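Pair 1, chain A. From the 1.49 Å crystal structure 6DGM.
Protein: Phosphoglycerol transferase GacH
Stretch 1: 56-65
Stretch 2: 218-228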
# COMPACT_ATOMS: atom_id res chain seq x y z
N SER A 56 3.68 22.35 6.47
CA SER A 56 3.75 23.78 6.17
C SER A 56 4.85 24.49 6.94
O SER A 56 5.58 25.32 6.39
CB SER A 56 2.40 24.45 6.47
OG SER A 56 1.34 23.83 5.79
N ASN A 57 4.95 24.23 8.24
CA ASN A 57 5.83 25.04 9.09
C ASN A 57 7.22 24.45 9.24
O ASN A 57 7.97 24.90 10.12
CB ASN A 57 5.19 25.27 10.46
CG ASN A 57 4.01 26.20 10.40
OD1 ASN A 57 3.89 27.02 9.48
ND2 ASN A 57 3.14 26.10 11.38
N VAL A 58 7.59 23.51 8.40
CA VAL A 58 8.89 22.83 8.46
C VAL A 58 9.81 23.40 7.41
O VAL A 58 9.38 23.72 6.29
CB VAL A 58 8.69 21.31 8.24
CG1 VAL A 58 9.95 20.65 7.67
CG2 VAL A 58 8.27 20.66 9.53
N THR A 59 11.09 23.51 7.75
CA THR A 59 12.14 23.87 6.80
C THR A 59 13.24 22.82 6.89
O THR A 59 13.68 22.48 7.99
CB THR A 59 12.71 25.25 7.11
OG1 THR A 59 11.65 26.22 7.09
CG2 THR A 59 13.76 25.64 6.06
N VAL A 60 13.67 22.31 5.74
CA VAL A 60 14.77 21.35 5.66
C VAL A 60 15.87 21.99 4.82
O VAL A 60 15.58 22.65 3.82
CB VAL A 60 14.33 20.01 5.04
CG1 VAL A 60 15.43 18.97 5.19
CG2 VAL A 60 13.06 19.51 5.70
N SER A 61 17.12 21.82 5.25
CA SER A 61 18.23 22.49 4.58
C SER A 61 18.46 21.95 3.17
O SER A 61 19.02 22.66 2.32
CB SER A 61 19.52 22.30 5.40
OG SER A 61 19.74 20.91 5.64
N HIS A 62 18.08 20.70 2.92
CA HIS A 62 18.27 20.07 1.63
C HIS A 62 17.04 19.24 1.30
O HIS A 62 16.32 18.80 2.19
CB HIS A 62 19.47 19.12 1.63
CG HIS A 62 20.78 19.78 1.90
ND1 HIS A 62 21.12 20.28 3.14
CD2 HIS A 62 21.83 20.04 1.09
CE1 HIS A 62 22.33 20.81 3.08
NE2 HIS A 62 22.78 20.68 1.85
N ASP A 63 16.81 19.03 0.02
CA ASP A 63 15.80 18.08 -0.42
C ASP A 63 16.30 16.68 -0.06
O ASP A 63 17.41 16.30 -0.44
CB ASP A 63 15.63 18.21 -1.92
CG ASP A 63 14.47 17.40 -2.46
OD1 ASP A 63 13.86 16.60 -1.71
OD2 ASP A 63 14.17 17.57 -3.65
N VAL A 64 15.49 15.93 0.71
CA VAL A 64 15.90 14.60 1.14
C VAL A 64 15.20 13.50 0.37
O VAL A 64 15.47 12.32 0.61
CB VAL A 64 15.75 14.40 2.67
CG1 VAL A 64 16.68 15.38 3.40
CG2 VAL A 64 14.30 14.56 3.11
N LEU A 65 14.29 13.85 -0.54
CA LEU A 65 13.67 12.86 -1.42
C LEU A 65 13.85 13.25 -2.88
O LEU A 65 12.91 13.12 -3.67
CB LEU A 65 12.18 12.73 -1.08
CG LEU A 65 11.86 12.14 0.29
CD1 LEU A 65 10.34 12.04 0.45
CD2 LEU A 65 12.48 10.78 0.50
N GLU A 218 25.58 15.28 8.21
CA GLU A 218 25.42 16.36 9.17
C GLU A 218 24.93 17.64 8.52
O GLU A 218 24.33 18.48 9.20
CB GLU A 218 26.73 16.62 9.92
CG GLU A 218 27.86 17.09 9.06
CD GLU A 218 29.14 17.25 9.88
OE1 GLU A 218 30.24 17.13 9.31
OE2 GLU A 218 29.01 17.46 11.11
N GLU A 219 25.16 17.80 7.21
CA GLU A 219 24.69 18.99 6.52
C GLU A 219 23.17 19.03 6.41
O GLU A 219 22.60 20.10 6.17
CB GLU A 219 25.32 19.08 5.13
CG GLU A 219 25.06 17.89 4.22
CD GLU A 219 26.13 16.80 4.32
OE1 GLU A 219 26.77 16.66 5.39
OE2 GLU A 219 26.33 16.06 3.32
N ILE A 220 22.50 17.90 6.59
CA ILE A 220 21.04 17.88 6.58
C ILE A 220 20.55 18.28 7.96
O ILE A 220 20.79 17.57 8.94
CB ILE A 220 20.49 16.51 6.17
CG1 ILE A 220 20.84 16.20 4.72
CG2 ILE A 220 18.97 16.46 6.38
CD1 ILE A 220 20.48 14.82 4.32
N VAL A 221 19.87 19.42 8.04
CA VAL A 221 19.32 19.91 9.30
C VAL A 221 17.91 20.39 9.01
O VAL A 221 17.62 20.91 7.92
CB VAL A 221 20.17 21.03 9.94
CG1 VAL A 221 21.57 20.52 10.26
CG2 VAL A 221 20.23 22.22 9.04
N ALA A 222 17.02 20.21 9.98
CA ALA A 222 15.62 20.55 9.79
C ALA A 222 15.11 21.21 11.05
O ALA A 222 15.60 20.95 12.16
CB ALA A 222 14.79 19.31 9.44
N GLU A 223 14.15 22.10 10.87
CA GLU A 223 13.52 22.73 12.01
C GLU A 223 12.07 23.02 11.64
O GLU A 223 11.71 23.08 10.47
CB GLU A 223 14.23 24.02 12.43
CG GLU A 223 14.26 25.08 11.36
CD GLU A 223 15.05 26.30 11.78
OE1 GLU A 223 15.94 26.16 12.65
OE2 GLU A 223 14.77 27.40 11.26
N GLY A 224 11.25 23.17 12.67
CA GLY A 224 9.87 23.57 12.51
C GLY A 224 9.58 24.80 13.35
O GLY A 224 10.21 25.01 14.39
N LYS A 225 8.63 25.60 12.89
CA LYS A 225 8.25 26.81 13.59
C LYS A 225 7.77 26.47 15.00
O LYS A 225 6.89 25.63 15.18
CB LYS A 225 7.13 27.53 12.82
CG LYS A 225 6.74 28.87 13.39
CD LYS A 225 5.63 29.54 12.57
CE LYS A 225 5.16 30.82 13.24
NZ LYS A 225 4.24 31.61 12.36
N ASN A 226 8.40 27.09 16.00
CA ASN A 226 8.02 26.89 17.39
C ASN A 226 8.20 25.45 17.85
O ASN A 226 7.63 25.04 18.87
CB ASN A 226 6.59 27.35 17.64
CG ASN A 226 6.42 28.82 17.41
OD1 ASN A 226 7.26 29.61 17.82
ND2 ASN A 226 5.36 29.20 16.71
N PHE A 227 9.02 24.67 17.15
CA PHE A 227 9.29 23.32 17.60
C PHE A 227 10.18 23.33 18.84
O PHE A 227 11.03 24.21 19.01
CB PHE A 227 10.02 22.51 16.53
CG PHE A 227 9.13 21.93 15.48
CD1 PHE A 227 7.88 22.45 15.22
CD2 PHE A 227 9.57 20.86 14.75
CE1 PHE A 227 7.08 21.90 14.21
CE2 PHE A 227 8.78 20.29 13.76
CZ PHE A 227 7.53 20.82 13.49
N THR A 228 10.00 22.32 19.69
CA THR A 228 10.94 22.08 20.76
C THR A 228 12.26 21.55 20.20
O THR A 228 12.35 21.11 19.05
CB THR A 228 10.38 21.03 21.72
OG1 THR A 228 10.27 19.78 21.03
CG2 THR A 228 9.01 21.45 22.25
O HOH W 1 4.53 24.69 14.11

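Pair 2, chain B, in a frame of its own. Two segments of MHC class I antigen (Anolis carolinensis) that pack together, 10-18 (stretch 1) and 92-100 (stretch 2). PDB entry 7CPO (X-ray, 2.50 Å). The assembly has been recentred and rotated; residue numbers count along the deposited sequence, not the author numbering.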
# COMPACT_ATOMS: atom_id res chain seq x y z
N PHE B 10 -9.02 -1.26 -4.62
CA PHE B 10 -8.58 0.12 -4.73
C PHE B 10 -8.56 0.51 -6.20
O PHE B 10 -7.78 -0.04 -6.99
CB PHE B 10 -7.18 0.32 -4.13
CG PHE B 10 -7.08 -0.06 -2.69
CD1 PHE B 10 -7.22 0.91 -1.70
CD2 PHE B 10 -6.78 -1.37 -2.32
CE1 PHE B 10 -7.09 0.58 -0.34
CE2 PHE B 10 -6.66 -1.72 -0.98
CZ PHE B 10 -6.80 -0.73 0.02
N VAL B 11 -9.38 1.49 -6.56
CA VAL B 11 -9.58 1.89 -7.94
C VAL B 11 -9.24 3.36 -8.08
O VAL B 11 -9.71 4.18 -7.28
CB VAL B 11 -11.03 1.61 -8.37
CG1 VAL B 11 -11.16 1.75 -9.84
CG2 VAL B 11 -11.43 0.22 -7.92
N THR B 12 -8.45 3.70 -9.11
CA THR B 12 -7.92 5.05 -9.30
C THR B 12 -8.09 5.47 -10.75
O THR B 12 -7.65 4.76 -11.66
CB THR B 12 -6.42 5.15 -8.94
OG1 THR B 12 -6.23 4.90 -7.55
CG2 THR B 12 -5.91 6.52 -9.26
N SER B 13 -8.65 6.65 -10.95
CA SER B 13 -8.90 7.17 -12.28
C SER B 13 -8.40 8.60 -12.34
O SER B 13 -8.76 9.42 -11.49
CB SER B 13 -10.39 7.09 -12.60
OG SER B 13 -10.61 6.92 -13.99
N VAL B 14 -7.53 8.89 -13.31
CA VAL B 14 -6.93 10.20 -13.52
C VAL B 14 -7.35 10.70 -14.90
O VAL B 14 -7.38 9.92 -15.86
CB VAL B 14 -5.39 10.15 -13.41
CG1 VAL B 14 -4.82 11.56 -13.41
CG2 VAL B 14 -4.96 9.37 -12.19
N SER B 15 -7.63 12.00 -15.01
CA SER B 15 -8.14 12.56 -16.26
C SER B 15 -7.05 13.17 -17.14
O SER B 15 -6.93 12.80 -18.31
CB SER B 15 -9.24 13.58 -15.98
OG SER B 15 -10.18 13.57 -17.05
N GLU B 16 -6.21 14.16 -16.60
CA GLU B 16 -5.20 14.37 -17.64
C GLU B 16 -3.94 13.52 -17.38
O GLU B 16 -3.58 13.29 -16.23
CB GLU B 16 -4.84 15.85 -17.77
CG GLU B 16 -6.00 16.68 -18.37
CD GLU B 16 -6.34 16.31 -19.83
OE1 GLU B 16 -6.62 15.12 -20.11
OE2 GLU B 16 -6.35 17.21 -20.70
N PRO B 17 -3.27 13.03 -18.44
CA PRO B 17 -2.48 11.79 -18.32
C PRO B 17 -1.28 11.89 -17.38
O PRO B 17 -0.92 12.96 -16.87
CB PRO B 17 -2.03 11.51 -19.76
CG PRO B 17 -2.09 12.83 -20.45
CD PRO B 17 -3.23 13.57 -19.81
N GLY B 18 -0.65 10.73 -17.16
CA GLY B 18 0.48 10.59 -16.26
C GLY B 18 1.22 9.26 -16.32
O GLY B 18 1.26 8.61 -17.37
N GLY B 92 -11.08 22.85 -16.24
CA GLY B 92 -10.52 21.53 -16.41
C GLY B 92 -9.03 21.47 -16.26
O GLY B 92 -8.29 21.91 -17.15
N GLY B 93 -8.56 20.92 -15.16
CA GLY B 93 -7.16 20.56 -15.07
C GLY B 93 -6.98 19.05 -14.99
O GLY B 93 -7.76 18.29 -15.58
N LEU B 94 -5.96 18.61 -14.28
CA LEU B 94 -5.79 17.19 -13.98
C LEU B 94 -6.53 16.88 -12.68
O LEU B 94 -6.34 17.57 -11.67
CB LEU B 94 -4.31 16.82 -13.87
CG LEU B 94 -3.93 15.38 -13.51
CD1 LEU B 94 -2.51 15.15 -13.99
CD2 LEU B 94 -4.05 15.04 -12.01
N HIS B 95 -7.35 15.84 -12.71
CA HIS B 95 -8.20 15.51 -11.58
C HIS B 95 -8.16 14.01 -11.34
O HIS B 95 -7.80 13.23 -12.23
CB HIS B 95 -9.63 15.99 -11.83
CG HIS B 95 -9.73 17.46 -12.07
ND1 HIS B 95 -9.51 18.39 -11.07
CD2 HIS B 95 -10.00 18.17 -13.19
CE1 HIS B 95 -9.65 19.60 -11.57
NE2 HIS B 95 -9.95 19.49 -12.85
N THR B 96 -8.55 13.61 -10.13
CA THR B 96 -8.47 12.23 -9.70
C THR B 96 -9.80 11.76 -9.12
O THR B 96 -10.46 12.49 -8.38
CB THR B 96 -7.37 12.07 -8.65
OG1 THR B 96 -6.14 12.50 -9.22
CG2 THR B 96 -7.21 10.61 -8.26
N PHE B 97 -10.18 10.53 -9.45
CA PHE B 97 -11.31 9.87 -8.80
C PHE B 97 -10.86 8.53 -8.25
O PHE B 97 -10.23 7.74 -8.96
CB PHE B 97 -12.46 9.69 -9.78
CG PHE B 97 -13.76 9.42 -9.11
CD1 PHE B 97 -14.46 10.44 -8.49
CD2 PHE B 97 -14.28 8.13 -9.07
CE1 PHE B 97 -15.67 10.19 -7.85
CE2 PHE B 97 -15.49 7.88 -8.44
CZ PHE B 97 -16.19 8.91 -7.84
N GLN B 98 -11.17 8.27 -6.98
CA GLN B 98 -10.74 7.06 -6.29
C GLN B 98 -11.93 6.39 -5.62
O GLN B 98 -12.86 7.06 -5.16
CB GLN B 98 -9.68 7.34 -5.22
CG GLN B 98 -8.26 7.63 -5.69
CD GLN B 98 -7.45 8.30 -4.57
OE1 GLN B 98 -7.62 9.49 -4.30
NE2 GLN B 98 -6.57 7.53 -3.91
N TRP B 99 -11.88 5.07 -5.57
CA TRP B 99 -12.94 4.25 -5.01
C TRP B 99 -12.28 3.16 -4.19
O TRP B 99 -11.42 2.45 -4.71
CB TRP B 99 -13.79 3.65 -6.13
CG TRP B 99 -14.93 2.71 -5.77
CD1 TRP B 99 -15.72 2.72 -4.65
CD2 TRP B 99 -15.44 1.65 -6.60
NE1 TRP B 99 -16.68 1.73 -4.73
CE2 TRP B 99 -16.53 1.06 -5.92
CE3 TRP B 99 -15.08 1.15 -7.86
CZ2 TRP B 99 -17.24 -0.02 -6.44
CZ3 TRP B 99 -15.79 0.07 -8.38
CH2 TRP B 99 -16.86 -0.50 -7.68
N MET B 100 -12.63 3.05 -2.91
CA MET B 100 -12.18 1.92 -2.12
C MET B 100 -13.37 1.24 -1.48
O MET B 100 -14.31 1.89 -1.01
CB MET B 100 -11.12 2.31 -1.04
CG MET B 100 -11.50 3.44 -0.12
SD MET B 100 -10.12 4.00 0.95
CE MET B 100 -9.89 2.56 2.00

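The backbone hydrogen bonds of antiparallel pairing are compatible with many different side chains, and two contact pairs from different proteins illustrate the point. In pair 1, strand 58-60 runs beside strand 222-224 at 167°; in pair 2, strand 10-14 runs beside strand 96-100 at 169°. The axes approach to 4.7 Å in both, and 14 central residues superpose with an RMSD of 0.8 Å.

The shared register rests on equivalent hydrogen bonds. A:Thr59 and A:Glu223 form a reciprocal pair, A:Thr59 N to A:Glu223 O at 2.8 Å and A:Glu223 N to A:Thr59 O at 2.9 Å. Their counterparts B:Ser13 and B:Phe97 do the same, with B:Ser13 N to B:Phe97 O at 2.8 Å and B:Phe97 N to B:Ser13 O at 2.7 Å. Two residues along, A:Ser61 N donates to A:Val221 O and B:Ser15 N to B:His95 O, at 2.9 and 3.0 Å. Here the two serines part ways. A:Ser61, with chi1 in p, points toward the partner stretch and its OG accepts a hydrogen bond from A:Val221 N at 2.8 Å; B:Ser15, pointing sideways with chi1 at -149°, makes no such bond across the pair.

On the face carrying A:Val58, A:Val60 and A:Ala222, A:Val60 CG2 lies 4.1 Å from A:Ala222 CB; beyond the strands, A:Ile220 CG2 is 3.9 Å from A:Val64 CG1. Both pairs have valine at the position of A:Val60: B:Val14 is also in the t rotamer, and its CG1 lies 3.8 Å from B:Leu94 CD2, as A:Val60 CG1 lies 4.5 Å from A:Ile220 CG2, a closer version of the same contact. B:Thr96 occupies the position of A:Ala222. The same valine thus packs against differently shaped neighbours.

The sharpest exchange occurs at A:Gly224, matched by B:Gln98. The glycine leaves room for A:Phe227, which returns through a type II turn to place CZ 4.0 Å from A:Val58 CG2; a CB on A:Gly224 would clash with that same CZ. In pair 2 the strand continues, and B:Gln98 fills the space with its own side chain, its CG 3.9 Å from B:Thr12 OG1.

At the next matched positions, A:Lys225 N donates to A:Asn57 O and B:Trp99 N to B:Val11 O, both at 2.9 Å. Around this common bond, A:Asn57 CB and A:Lys225 CB sit 3.8 Å apart and the end of the lysine leads away, whereas B:Val11 CG2 packs 3.8 Å from B:Trp99 CE3. The same backbone scaffold therefore accommodates a polar, exposed lysine or a buried aromatic.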